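Telomerase reverse transcriptase (Candida albicans SC5314, PDB 6ZDQ) probably acts as the RNA-directed DNA polymerase of telomerase, extending chromosome ends with short DNA repeats copied from the template in its RNA component. Local coordinates at residues Y297-S303 / S471-H475; L331-K335 / Y507-H511; S308-E312 / L589-L593; I314-R318 / D554-K558; V71-I77 / E190-P195. All blocks are in the same frame, centred on the assembly; numbering follows the deposited sequence.

Contact 1: Y297-S303 / S471-H475; sequences YESYRAS and SAMVH
Tyr297, Tyr300 and His475 form an aromatic cluster where a loop packs on a helix in the reverse transcriptase core. Segment 297-303, the loop that joins helix 263-296 to helix 307-325, supplies both tyrosines, and it lies against helix 460-477, the palm helix that begins in motif B'. The rings meet obliquely. Tyr297 and His475 have centroids 4.8 Å apart with planes at 42°, and His475 CE1 comes over one face of the tyrosine. Tyr300 and His475 are turned 51° against each other, and Tyr300 CE1 lies 3.8 Å from His475 CB. On one face of the Tyr300 ring sits the backbone of the helix: Ser471 O is 3.6 Å above the ring plane, over its centre. His475 CG is anti to the backbone N (chi1 175°), which brings the imidazole back toward the loop, where Ser299 OG meets His475 ND1 in a hydrogen bond whose modelled length is too short to be trusted. Leu290 and Leu293 of helix 263-296 also touch Tyr300, while Trp482 touches Ser299 and Val474. At the far end of the loop the side chains of two buried serines meet. Ser303 OG, also bonded by Arg492 NE, makes a 3.1 Å hydrogen bond with Ser471 OG, and Ser471 OG in turn lies beside Tyr300 CD2.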
# COMPACT_ATOMS: atom_id res chain seq x y z
N TYR A 297 -14.12 20.75 -19.73
CA TYR A 297 -13.74 21.97 -19.03
C TYR A 297 -12.27 21.94 -18.65
O TYR A 297 -11.75 20.92 -18.18
CB TYR A 297 -14.58 22.16 -17.77
CG TYR A 297 -16.07 22.25 -18.02
CD1 TYR A 297 -16.64 23.42 -18.49
CD2 TYR A 297 -16.89 21.17 -17.76
CE1 TYR A 297 -18.01 23.51 -18.71
CE2 TYR A 297 -18.25 21.24 -17.98
CZ TYR A 297 -18.80 22.41 -18.45
OH TYR A 297 -20.16 22.49 -18.67
N GLU A 298 -11.59 23.07 -18.86
CA GLU A 298 -10.23 23.22 -18.35
C GLU A 298 -10.19 23.28 -16.83
O GLU A 298 -9.14 22.98 -16.24
CB GLU A 298 -9.59 24.48 -18.95
CG GLU A 298 -8.09 24.60 -18.72
CD GLU A 298 -7.51 25.88 -19.31
OE1 GLU A 298 -8.30 26.71 -19.80
OE2 GLU A 298 -6.27 26.04 -19.28
N SER A 299 -11.30 23.65 -16.19
CA SER A 299 -11.32 23.70 -14.73
C SER A 299 -11.28 22.31 -14.12
O SER A 299 -10.62 22.08 -13.11
CB SER A 299 -12.56 24.46 -14.25
OG SER A 299 -13.75 23.80 -14.66
N TYR A 300 -11.99 21.35 -14.73
CA TYR A 300 -11.91 19.97 -14.28
C TYR A 300 -10.56 19.35 -14.60
O TYR A 300 -10.16 18.38 -13.94
CB TYR A 300 -13.03 19.14 -14.91
CG TYR A 300 -14.31 19.11 -14.12
CD1 TYR A 300 -15.20 20.18 -14.15
CD2 TYR A 300 -14.64 18.01 -13.34
CE1 TYR A 300 -16.38 20.15 -13.43
CE2 TYR A 300 -15.81 17.98 -12.61
CZ TYR A 300 -16.68 19.05 -12.66
OH TYR A 300 -17.85 19.01 -11.94
N ARG A 301 -9.84 19.88 -15.59
CA ARG A 301 -8.52 19.37 -15.94
C ARG A 301 -7.44 19.81 -14.96
O ARG A 301 -6.33 19.28 -15.00
CB ARG A 301 -8.17 19.82 -17.36
CG ARG A 301 -7.12 18.97 -18.06
CD ARG A 301 -7.36 18.90 -19.57
NE ARG A 301 -7.45 20.22 -20.19
CZ ARG A 301 -8.58 20.78 -20.60
NH1 ARG A 301 -9.73 20.13 -20.45
NH2 ARG A 301 -8.57 21.98 -21.15
N ALA A 302 -7.75 20.76 -14.07
CA ALA A 302 -6.81 21.14 -13.02
C ALA A 302 -6.65 20.05 -11.97
O ALA A 302 -5.62 20.01 -11.28
CB ALA A 302 -7.27 22.43 -12.34
N SER A 303 -7.63 19.16 -11.84
CA SER A 303 -7.57 18.06 -10.88
C SER A 303 -6.83 16.89 -11.51
O SER A 303 -7.24 16.38 -12.56
CB SER A 303 -8.98 17.64 -10.46
OG SER A 303 -9.70 18.74 -9.94
N SER A 471 -13.51 18.25 -7.61
CA SER A 471 -13.31 18.76 -8.97
C SER A 471 -14.47 19.65 -9.40
O SER A 471 -14.29 20.55 -10.22
CB SER A 471 -13.13 17.61 -9.95
OG SER A 471 -12.48 18.05 -11.13
N ALA A 472 -15.67 19.40 -8.86
CA ALA A 472 -16.78 20.32 -9.08
C ALA A 472 -16.60 21.60 -8.28
O ALA A 472 -16.97 22.69 -8.74
CB ALA A 472 -18.10 19.65 -8.73
N MET A 473 -16.03 21.49 -7.07
CA MET A 473 -15.84 22.66 -6.22
C MET A 473 -14.87 23.65 -6.85
O MET A 473 -15.12 24.86 -6.88
CB MET A 473 -15.35 22.23 -4.84
CG MET A 473 -14.97 23.40 -3.94
SD MET A 473 -14.17 22.89 -2.41
CE MET A 473 -12.67 22.13 -3.05
N VAL A 474 -13.73 23.15 -7.34
CA VAL A 474 -12.75 24.02 -7.97
C VAL A 474 -13.32 24.67 -9.22
O VAL A 474 -12.94 25.80 -9.58
CB VAL A 474 -11.45 23.24 -8.28
CG1 VAL A 474 -11.73 22.10 -9.25
CG2 VAL A 474 -10.38 24.16 -8.82
N HIS A 475 -14.26 24.00 -9.89
CA HIS A 475 -14.84 24.53 -11.12
C HIS A 475 -15.60 25.83 -10.86
O HIS A 475 -15.36 26.84 -11.53
CB HIS A 475 -15.75 23.49 -11.76
CG HIS A 475 -16.49 23.98 -12.96
ND1 HIS A 475 -15.88 24.68 -13.98
CD2 HIS A 475 -17.79 23.88 -13.31
CE1 HIS A 475 -16.77 24.98 -14.91
NE2 HIS A 475 -17.94 24.51 -14.53

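Contact 2: L331-K335 / Y507-H511; sequences LFILK and YDQVH
Leu334 and Tyr507 cross at about a right angle, the branch point of the leucine meeting one side of the tyrosine ring obliquely: Leu334 CG lies 3.7 Å from Tyr507 CE1. The two methyls of Leu334 then part. CD1 slides past Val510 in the opposite direction and touches Val510 CG1 at 3.7 Å, whereas CD2 comes to the edge of the His511 imidazole, 4.0 Å from His511 CD2 and near the ring plane. Tyr507 has CG anti to its own N (chi1 170°), a torsion that carries the ring across to the strand, with CD1 near Phe332 and CE1 near Leu334. The strand 332-335 and the helix 507-511 run almost alongside, their axes 9.8 Å apart at 16°. They belong to the palm: strand 332-337 carries motif A, and helix 504-514 is the connection of a beta-alpha-beta crossover, leading from strand 496-501 to strand 532-534 across one face of the sheet while strand 332-337 lies between those two. Alternation along the strand decides who takes part, with Phe332 and Leu334 facing the helix and Ile333 turned to the other side. Phe332 makes its contact mainly through CB, 3.4 Å from Tyr507 CD1, and its ring then leads away, inclined at 49° to the tyrosine with centroids 5.5 Å apart. Val533 touches both Leu334 and Tyr507, and Leu499 lies on Val510.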
# COMPACT_ATOMS: atom_id res chain seq x y z
N LEU A 331 7.41 34.32 -9.02
CA LEU A 331 6.15 33.60 -8.94
C LEU A 331 5.56 33.69 -7.54
O LEU A 331 6.27 33.57 -6.54
CB LEU A 331 6.34 32.14 -9.33
CG LEU A 331 6.95 31.92 -10.71
CD1 LEU A 331 7.33 30.47 -10.93
CD2 LEU A 331 5.99 32.40 -11.79
N PHE A 332 4.25 33.91 -7.47
CA PHE A 332 3.51 33.89 -6.21
C PHE A 332 2.92 32.50 -6.02
O PHE A 332 1.97 32.12 -6.73
CB PHE A 332 2.42 34.96 -6.20
CG PHE A 332 2.94 36.36 -6.36
CD1 PHE A 332 3.47 37.05 -5.28
CD2 PHE A 332 2.87 37.00 -7.59
CE1 PHE A 332 3.94 38.34 -5.43
CE2 PHE A 332 3.34 38.29 -7.74
CZ PHE A 332 3.88 38.97 -6.66
N ILE A 333 3.46 31.74 -5.08
CA ILE A 333 3.05 30.35 -4.86
C ILE A 333 2.11 30.28 -3.67
O ILE A 333 2.22 31.07 -2.72
CB ILE A 333 4.28 29.43 -4.67
CG1 ILE A 333 5.26 29.59 -5.84
CG2 ILE A 333 3.86 27.98 -4.59
CD1 ILE A 333 6.43 30.50 -5.55
N LEU A 334 1.18 29.33 -3.71
CA LEU A 334 0.19 29.16 -2.65
C LEU A 334 -0.07 27.66 -2.48
O LEU A 334 -0.73 27.04 -3.32
CB LEU A 334 -1.09 29.91 -2.98
CG LEU A 334 -1.22 31.29 -2.32
CD1 LEU A 334 -2.55 31.91 -2.67
CD2 LEU A 334 -1.08 31.19 -0.82
N LYS A 335 0.47 27.09 -1.40
CA LYS A 335 0.30 25.68 -1.08
C LYS A 335 -0.59 25.56 0.15
O LYS A 335 -0.21 26.00 1.24
CB LYS A 335 1.65 25.00 -0.85
CG LYS A 335 1.58 23.49 -0.68
CD LYS A 335 1.56 23.08 0.79
CE LYS A 335 1.49 21.57 0.93
NZ LYS A 335 1.50 21.15 2.36
N TYR A 507 -3.11 36.10 -7.26
CA TYR A 507 -2.69 35.64 -5.94
C TYR A 507 -3.67 36.09 -4.86
O TYR A 507 -4.03 35.30 -3.97
CB TYR A 507 -1.28 36.16 -5.64
CG TYR A 507 -0.81 35.95 -4.22
CD1 TYR A 507 -0.08 34.83 -3.86
CD2 TYR A 507 -1.06 36.90 -3.23
CE1 TYR A 507 0.37 34.64 -2.57
CE2 TYR A 507 -0.62 36.72 -1.93
CZ TYR A 507 0.09 35.59 -1.61
OH TYR A 507 0.54 35.42 -0.31
N ASP A 508 -4.09 37.35 -4.90
CA ASP A 508 -4.97 37.88 -3.86
C ASP A 508 -6.35 37.24 -3.91
O ASP A 508 -6.94 36.94 -2.87
CB ASP A 508 -5.06 39.40 -3.98
CG ASP A 508 -3.74 40.09 -3.71
OD1 ASP A 508 -3.01 39.64 -2.80
OD2 ASP A 508 -3.43 41.08 -4.41
N GLN A 509 -6.89 37.04 -5.12
CA GLN A 509 -8.26 36.54 -5.24
C GLN A 509 -8.41 35.15 -4.65
O GLN A 509 -9.39 34.86 -3.95
CB GLN A 509 -8.69 36.55 -6.71
CG GLN A 509 -8.84 37.93 -7.33
CD GLN A 509 -9.43 37.88 -8.73
OE1 GLN A 509 -10.55 37.41 -8.93
NE2 GLN A 509 -8.67 38.35 -9.71
N VAL A 510 -7.46 34.26 -4.93
CA VAL A 510 -7.54 32.91 -4.38
C VAL A 510 -7.28 32.93 -2.87
O VAL A 510 -7.92 32.19 -2.11
CB VAL A 510 -6.57 31.97 -5.12
CG1 VAL A 510 -5.16 32.55 -5.14
CG2 VAL A 510 -6.57 30.58 -4.50
N HIS A 511 -6.36 33.77 -2.42
CA HIS A 511 -6.11 33.90 -0.99
C HIS A 511 -7.30 34.52 -0.26
O HIS A 511 -7.55 34.20 0.90
CB HIS A 511 -4.85 34.72 -0.74
CG HIS A 511 -4.29 34.58 0.64
ND1 HIS A 511 -4.89 35.14 1.75
CD2 HIS A 511 -3.19 33.93 1.10
CE1 HIS A 511 -4.18 34.85 2.82
NE2 HIS A 511 -3.14 34.12 2.46

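Contact 3: S308-E312 / L589-L593; sequences SDVAE and LEGFL
Phe592 lays its ring against one side of helix 307-325, where Ala311, Ser308 and Glu312 meet it. Phe592 CB lies 3.8 Å from Ala311 CB. The next atom, CG, comes closer to the same methyl, at 3.4 Å, and the ring then turns flat beneath it: Ala311 CB stands 3.6 Å from the ring centroid and 20° off the normal, a CH-pi contact over one face, offset toward the rim. With chi1 at 38°, CG sits between the backbone N and the carbonyl carbon, which swings the ring from the loop toward the helix. Along the rim, Phe592 CD2 meets Glu312 OE1 at 3.2 Å, the carboxylate oxygen arriving near the ring plane after its chain bends at chi2. Further out, Phe592 CE2 lies 3.3 Å from Ser308 OG, which is in the plane at the ring edge. Thus oxygens gather round the rim and a methyl lies on the face. The serine hydroxyl has a second role, since Ser308 OG also reaches the carboxylate of Glu590 in weak hydrogen bonds, 2.8 Å to Glu590 OE2 and 3.0 Å to Glu590 OE1. Segment 589-593 leaves helix 574-588 for helix 602-626 and belongs to the helical C-terminal region, the thumb of telomerases, with Leu589 touching helices 602-626 and 634-656; the phenylalanine therefore joins the thumb to the helix that leads into the motif A strand of the palm.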
# COMPACT_ATOMS: atom_id res chain seq x y z
N SER A 308 2.63 11.97 -10.28
CA SER A 308 3.39 12.19 -11.51
C SER A 308 2.78 13.31 -12.34
O SER A 308 3.51 14.11 -12.94
CB SER A 308 3.46 10.90 -12.32
OG SER A 308 4.10 11.10 -13.56
N ASP A 309 1.45 13.38 -12.40
CA ASP A 309 0.79 14.44 -13.16
C ASP A 309 1.09 15.82 -12.59
O ASP A 309 1.17 16.79 -13.34
CB ASP A 309 -0.72 14.20 -13.19
CG ASP A 309 -1.09 12.92 -13.92
OD1 ASP A 309 -0.17 12.19 -14.35
OD2 ASP A 309 -2.30 12.65 -14.05
N VAL A 310 1.27 15.92 -11.27
CA VAL A 310 1.59 17.21 -10.66
C VAL A 310 2.92 17.72 -11.17
O VAL A 310 3.05 18.90 -11.55
CB VAL A 310 1.59 17.10 -9.12
CG1 VAL A 310 1.86 18.46 -8.50
CG2 VAL A 310 0.28 16.52 -8.62
N ALA A 311 3.93 16.85 -11.20
CA ALA A 311 5.25 17.27 -11.68
C ALA A 311 5.20 17.67 -13.15
O ALA A 311 5.85 18.64 -13.56
CB ALA A 311 6.26 16.15 -11.46
N GLU A 312 4.43 16.94 -13.96
CA GLU A 312 4.32 17.28 -15.37
C GLU A 312 3.58 18.60 -15.57
O GLU A 312 3.95 19.39 -16.45
CB GLU A 312 3.62 16.15 -16.13
CG GLU A 312 4.17 15.92 -17.54
CD GLU A 312 5.60 15.42 -17.53
OE1 GLU A 312 5.92 14.54 -16.71
OE2 GLU A 312 6.41 15.93 -18.34
N LEU A 589 11.95 6.90 -13.69
CA LEU A 589 12.69 7.85 -14.52
C LEU A 589 11.73 8.45 -15.55
O LEU A 589 11.76 8.15 -16.74
CB LEU A 589 13.88 7.16 -15.18
CG LEU A 589 14.85 8.09 -15.92
CD1 LEU A 589 15.54 9.03 -14.95
CD2 LEU A 589 15.86 7.29 -16.73
N GLU A 590 10.86 9.32 -15.05
CA GLU A 590 9.87 9.98 -15.89
C GLU A 590 10.42 11.30 -16.42
O GLU A 590 11.55 11.70 -16.13
CB GLU A 590 8.57 10.17 -15.12
CG GLU A 590 7.74 8.90 -15.00
CD GLU A 590 6.45 9.10 -14.22
OE1 GLU A 590 6.53 9.44 -13.02
OE2 GLU A 590 5.37 8.92 -14.81
N GLY A 591 9.60 11.99 -17.21
CA GLY A 591 10.08 13.15 -17.94
C GLY A 591 10.57 14.28 -17.05
O GLY A 591 11.61 14.88 -17.32
N PHE A 592 9.84 14.57 -15.97
CA PHE A 592 10.11 15.76 -15.16
C PHE A 592 11.48 15.75 -14.49
O PHE A 592 11.87 16.77 -13.93
CB PHE A 592 9.01 15.93 -14.11
CG PHE A 592 8.54 14.64 -13.50
CD1 PHE A 592 9.23 14.05 -12.45
CD2 PHE A 592 7.40 14.01 -13.97
CE1 PHE A 592 8.80 12.87 -11.88
CE2 PHE A 592 6.96 12.83 -13.40
CZ PHE A 592 7.66 12.26 -12.36
N LEU A 593 12.21 14.63 -14.54
CA LEU A 593 13.53 14.58 -13.91
C LEU A 593 14.67 14.87 -14.87
O LEU A 593 15.77 15.19 -14.41
CB LEU A 593 13.75 13.20 -13.28
CG LEU A 593 12.73 12.74 -12.24
CD1 LEU A 593 11.95 11.55 -12.76
CD2 LEU A 593 13.42 12.40 -10.93

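Contact 4: I314-R318 / D554-K558; sequences ISDYR and DLSIK
Asp554, whose carbonyl oxygen packs against the methylene Arg318 CD across the contact, receives a 2.7 Å hydrogen bond from Ser556 OG on its OD2, from well above the carboxylate plane. This bond spans the turn that holds Leu555, whose backbone is left-handed helical (phi 59°). Arg318 and Leu555 slide past each other in opposite directions: Arg318 CG lies 3.7 Å from Leu555 CB, and Leu555 CD1 reaches Arg318 CA at 3.8 Å. The arginine chain runs extended as far as CD, which lies 3.5 Å from Asp554 O, and then bends at chi3. The guanidinium consequently returns over its own helix, one face toward Ser315 O, with Ser315 OG at its edge; its NH1 has a long, weak ion pair with Asp595. Methyls continue the contact, Ile314 CG2 standing 4.3 Å from Leu555 CD2 and 4.4 Å from Ile557 CG2. Val550 touches both isoleucines, and Leu498 of the palm sheet lies on Ile314. The arrangement joins helix 307-325, which precedes motif A, to the turn and last strand of the three-stranded antiparallel sheet whose first two strands probably carry motif E, the primer grip region of reverse transcriptases.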
# COMPACT_ATOMS: atom_id res chain seq x y z
N ILE A 314 3.63 21.12 -13.54
CA ILE A 314 4.59 22.17 -13.21
C ILE A 314 5.63 22.32 -14.31
O ILE A 314 6.07 23.43 -14.63
CB ILE A 314 5.24 21.88 -11.84
CG1 ILE A 314 4.18 21.80 -10.75
CG2 ILE A 314 6.27 22.95 -11.50
CD1 ILE A 314 4.74 21.49 -9.38
N SER A 315 6.04 21.20 -14.92
CA SER A 315 6.99 21.27 -16.02
C SER A 315 6.39 21.94 -17.24
O SER A 315 7.11 22.63 -17.99
CB SER A 315 7.49 19.87 -16.37
OG SER A 315 8.19 19.28 -15.29
N ASP A 316 5.09 21.76 -17.48
CA ASP A 316 4.43 22.46 -18.58
C ASP A 316 4.36 23.96 -18.32
O ASP A 316 4.54 24.76 -19.24
CB ASP A 316 3.04 21.88 -18.81
CG ASP A 316 3.06 20.42 -19.18
OD1 ASP A 316 4.17 19.85 -19.29
OD2 ASP A 316 1.97 19.83 -19.35
N TYR A 317 4.09 24.35 -17.07
CA TYR A 317 4.02 25.77 -16.75
C TYR A 317 5.40 26.42 -16.83
O TYR A 317 5.51 27.58 -17.25
CB TYR A 317 3.42 25.96 -15.36
CG TYR A 317 2.94 27.36 -15.09
CD1 TYR A 317 1.94 27.94 -15.86
CD2 TYR A 317 3.49 28.11 -14.05
CE1 TYR A 317 1.50 29.22 -15.61
CE2 TYR A 317 3.05 29.40 -13.80
CZ TYR A 317 2.06 29.95 -14.58
OH TYR A 317 1.63 31.23 -14.34
N ARG A 318 6.44 25.71 -16.41
CA ARG A 318 7.80 26.23 -16.54
C ARG A 318 8.13 26.52 -18.00
O ARG A 318 8.67 27.58 -18.33
CB ARG A 318 8.81 25.23 -15.96
CG ARG A 318 10.22 25.78 -15.87
CD ARG A 318 11.24 24.68 -15.62
NE ARG A 318 11.43 23.83 -16.79
CZ ARG A 318 10.94 22.60 -16.91
NH1 ARG A 318 10.24 22.07 -15.93
NH2 ARG A 318 11.16 21.90 -18.02
N ASP A 554 12.91 28.95 -10.30
CA ASP A 554 13.29 28.26 -11.53
C ASP A 554 12.37 27.09 -11.88
O ASP A 554 12.46 26.59 -13.01
CB ASP A 554 14.74 27.76 -11.45
CG ASP A 554 14.93 26.67 -10.42
OD1 ASP A 554 14.18 26.66 -9.42
OD2 ASP A 554 15.83 25.83 -10.60
N LEU A 555 11.52 26.65 -10.96
CA LEU A 555 10.57 25.56 -11.18
C LEU A 555 11.26 24.26 -11.58
O LEU A 555 10.71 23.45 -12.32
CB LEU A 555 9.52 25.94 -12.23
CG LEU A 555 8.56 27.07 -11.83
CD1 LEU A 555 7.51 27.28 -12.90
CD2 LEU A 555 7.92 26.77 -10.48
N SER A 556 12.48 24.04 -11.08
CA SER A 556 13.16 22.77 -11.23
C SER A 556 12.75 21.85 -10.09
O SER A 556 12.77 22.26 -8.93
CB SER A 556 14.68 22.95 -11.25
OG SER A 556 15.08 23.85 -12.27
N ILE A 557 12.38 20.62 -10.42
CA ILE A 557 11.86 19.68 -9.44
C ILE A 557 12.86 18.56 -9.23
O ILE A 557 13.65 18.22 -10.12
CB ILE A 557 10.48 19.13 -9.86
CG1 ILE A 557 10.59 18.24 -11.09
CG2 ILE A 557 9.50 20.26 -10.11
CD1 ILE A 557 10.54 16.75 -10.79
N LYS A 558 12.82 17.98 -8.03
CA LYS A 558 13.59 16.79 -7.70
C LYS A 558 12.84 16.04 -6.61
O LYS A 558 12.42 16.64 -5.62
CB LYS A 558 15.02 17.13 -7.25
CG LYS A 558 15.11 18.19 -6.16
CD LYS A 558 16.57 18.42 -5.77
CE LYS A 558 16.68 19.44 -4.65
NZ LYS A 558 16.17 20.77 -5.05

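Contact 5: V71-I77 / E190-P195; sequences VSNKTEI and ELNYFP
Thr75 and Tyr193 make the backbone bond that pins segment 71-77, the loop leading into helix 77-91, to the strand 191-195. Thr75 N donates to Tyr193 O at 3.0 Å with an angle of 159° at the hydrogen, nearly along the C=O axis. The same oxygen also takes a weak bond from Thr75 OG1 and a CA-H contact from Lys74, so three groups crowd one carbonyl. Aromatic contacts come next. Lys74 CB stands over one face of the Phe194 ring, 4.0 Å from its centroid and 18° off the normal, a CH-pi contact. Val71 CA lies in the plane at the edge of the same ring, 3.8 Å from Phe194 CE1. On the other side of the strand, Ile77 and Tyr193 cross at about a right angle, Ile77 CG1 lying 3.7 Å from Tyr193 CE1. Aliphatic packing adds Thr75 CG2, 3.7 Å from Pro195 CG, at the point where the strand gives way to helix 196-214. Glu190 OE2 meets the Ile77 CD1 methyl at 3.3 Å. The one salt bridge stays within segment 71-77: beyond its bends the Lys74 chain brings NZ to Glu76 OE1 at 3.0 Å. Asn73 is likewise tied locally, ND2 to Val70 O and OD1 to Asn66 N, within the type I turn from Val71 to Lys74. Strand 191-195 pairs with strand 178-182 in the telomerase RNA-binding domain. A single well-formed main-chain bond fixes the alignment, while apolar and ring contacts supply the bulk of the interface, and the salt bridge lies beside it rather than across it.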
# COMPACT_ATOMS: atom_id res chain seq x y z
N VAL A 71 1.23 7.64 19.15
CA VAL A 71 2.04 6.61 18.50
C VAL A 71 3.28 6.24 19.30
O VAL A 71 4.00 5.32 18.90
CB VAL A 71 2.47 7.05 17.08
CG1 VAL A 71 1.30 7.67 16.34
CG2 VAL A 71 3.65 8.01 17.16
N SER A 72 3.55 6.93 20.41
CA SER A 72 4.70 6.60 21.23
C SER A 72 4.52 5.29 21.99
O SER A 72 5.51 4.71 22.44
CB SER A 72 5.00 7.74 22.20
OG SER A 72 5.28 8.94 21.51
N ASN A 73 3.28 4.82 22.14
CA ASN A 73 3.01 3.61 22.90
C ASN A 73 3.60 2.36 22.25
O ASN A 73 3.85 1.37 22.96
CB ASN A 73 1.50 3.43 23.08
CG ASN A 73 0.85 4.60 23.79
OD1 ASN A 73 0.75 4.63 25.02
ND2 ASN A 73 0.41 5.59 23.01
N LYS A 74 3.82 2.37 20.94
CA LYS A 74 4.32 1.19 20.24
C LYS A 74 5.68 0.77 20.79
O LYS A 74 6.51 1.61 21.16
CB LYS A 74 4.42 1.46 18.74
CG LYS A 74 5.38 2.58 18.37
CD LYS A 74 5.38 2.84 16.87
CE LYS A 74 6.66 2.35 16.22
NZ LYS A 74 7.85 3.13 16.66
N THR A 75 5.89 -0.54 20.86
CA THR A 75 7.16 -1.11 21.30
C THR A 75 8.01 -1.44 20.08
O THR A 75 7.52 -2.00 19.09
CB THR A 75 6.94 -2.36 22.14
OG1 THR A 75 6.17 -3.32 21.41
CG2 THR A 75 6.22 -2.01 23.43
N GLU A 76 9.30 -1.09 20.15
CA GLU A 76 10.20 -1.28 19.02
C GLU A 76 10.26 -2.75 18.63
O GLU A 76 10.21 -3.65 19.47
CB GLU A 76 11.59 -0.77 19.37
CG GLU A 76 11.68 0.74 19.54
CD GLU A 76 11.28 1.50 18.29
OE1 GLU A 76 10.07 1.75 18.09
OE2 GLU A 76 12.18 1.86 17.50
N ILE A 77 10.37 -2.99 17.32
CA ILE A 77 10.37 -4.35 16.79
C ILE A 77 11.53 -5.15 17.38
O ILE A 77 11.38 -6.34 17.68
CB ILE A 77 10.41 -4.33 15.25
CG1 ILE A 77 9.22 -3.55 14.69
CG2 ILE A 77 10.40 -5.75 14.70
CD1 ILE A 77 9.52 -2.08 14.39
N GLU A 190 6.67 -0.32 7.11
CA GLU A 190 6.93 -0.95 8.40
C GLU A 190 5.65 -1.02 9.22
O GLU A 190 4.76 -0.17 9.11
CB GLU A 190 8.01 -0.18 9.16
CG GLU A 190 8.63 -0.95 10.32
CD GLU A 190 9.68 -0.14 11.06
OE1 GLU A 190 9.57 1.11 11.06
OE2 GLU A 190 10.61 -0.74 11.63
N LEU A 191 5.55 -2.06 10.05
CA LEU A 191 4.40 -2.26 10.91
C LEU A 191 4.63 -1.62 12.28
O LEU A 191 5.76 -1.40 12.71
CB LEU A 191 4.10 -3.75 11.07
CG LEU A 191 3.62 -4.50 9.83
CD1 LEU A 191 3.40 -5.97 10.13
CD2 LEU A 191 2.34 -3.87 9.30
N ASN A 192 3.52 -1.33 12.96
CA ASN A 192 3.54 -0.79 14.32
C ASN A 192 2.97 -1.83 15.27
O ASN A 192 1.88 -2.36 15.04
CB ASN A 192 2.74 0.51 14.41
CG ASN A 192 3.46 1.68 13.77
OD1 ASN A 192 4.67 1.64 13.55
ND2 ASN A 192 2.71 2.74 13.49
N TYR A 193 3.71 -2.12 16.34
CA TYR A 193 3.32 -3.11 17.34
C TYR A 193 2.91 -2.36 18.61
O TYR A 193 3.74 -2.05 19.46
CB TYR A 193 4.46 -4.09 17.60
CG TYR A 193 4.80 -4.96 16.42
CD1 TYR A 193 5.67 -4.52 15.44
CD2 TYR A 193 4.24 -6.22 16.28
CE1 TYR A 193 5.99 -5.31 14.35
CE2 TYR A 193 4.54 -7.02 15.19
CZ TYR A 193 5.42 -6.56 14.23
OH TYR A 193 5.73 -7.36 13.15
N PHE A 194 1.62 -2.08 18.73
CA PHE A 194 1.09 -1.43 19.92
C PHE A 194 0.71 -2.48 20.96
O PHE A 194 0.02 -3.45 20.63
CB PHE A 194 -0.13 -0.58 19.58
CG PHE A 194 0.19 0.66 18.80
CD1 PHE A 194 0.59 1.81 19.46
CD2 PHE A 194 0.10 0.67 17.42
CE1 PHE A 194 0.89 2.96 18.74
CE2 PHE A 194 0.40 1.81 16.71
CZ PHE A 194 0.80 2.96 17.37
N PRO A 195 1.16 -2.33 22.21
CA PRO A 195 0.77 -3.29 23.25
C PRO A 195 -0.74 -3.39 23.37
O PRO A 195 -1.46 -2.40 23.31
CB PRO A 195 1.40 -2.70 24.52
CG PRO A 195 2.57 -1.92 24.02
CD PRO A 195 2.13 -1.34 22.71

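Overall arrangement
Contacts 1 to 4 gather on one side of the chain around the catalytic palm, while contact 5 lies in the RNA-binding domain, its centre about 35 to 41 Å from theirs. Contacts 3 and 4 share helix 307-325, their centres about 9 Å apart, and touch where Phe592 meets Ile557 and Ser315; contact 4 also touches contact 2, through Leu331 on Leu555. Contacts 1 and 4 are buried, the other three partly so. Chemistry varies with place: contacts 2 and 4 have no hydrogen bonds between their segments, contacts 1 and 3 pair rings with side-chain hydroxyls, and contact 5 alone has a main-chain bond between its segments.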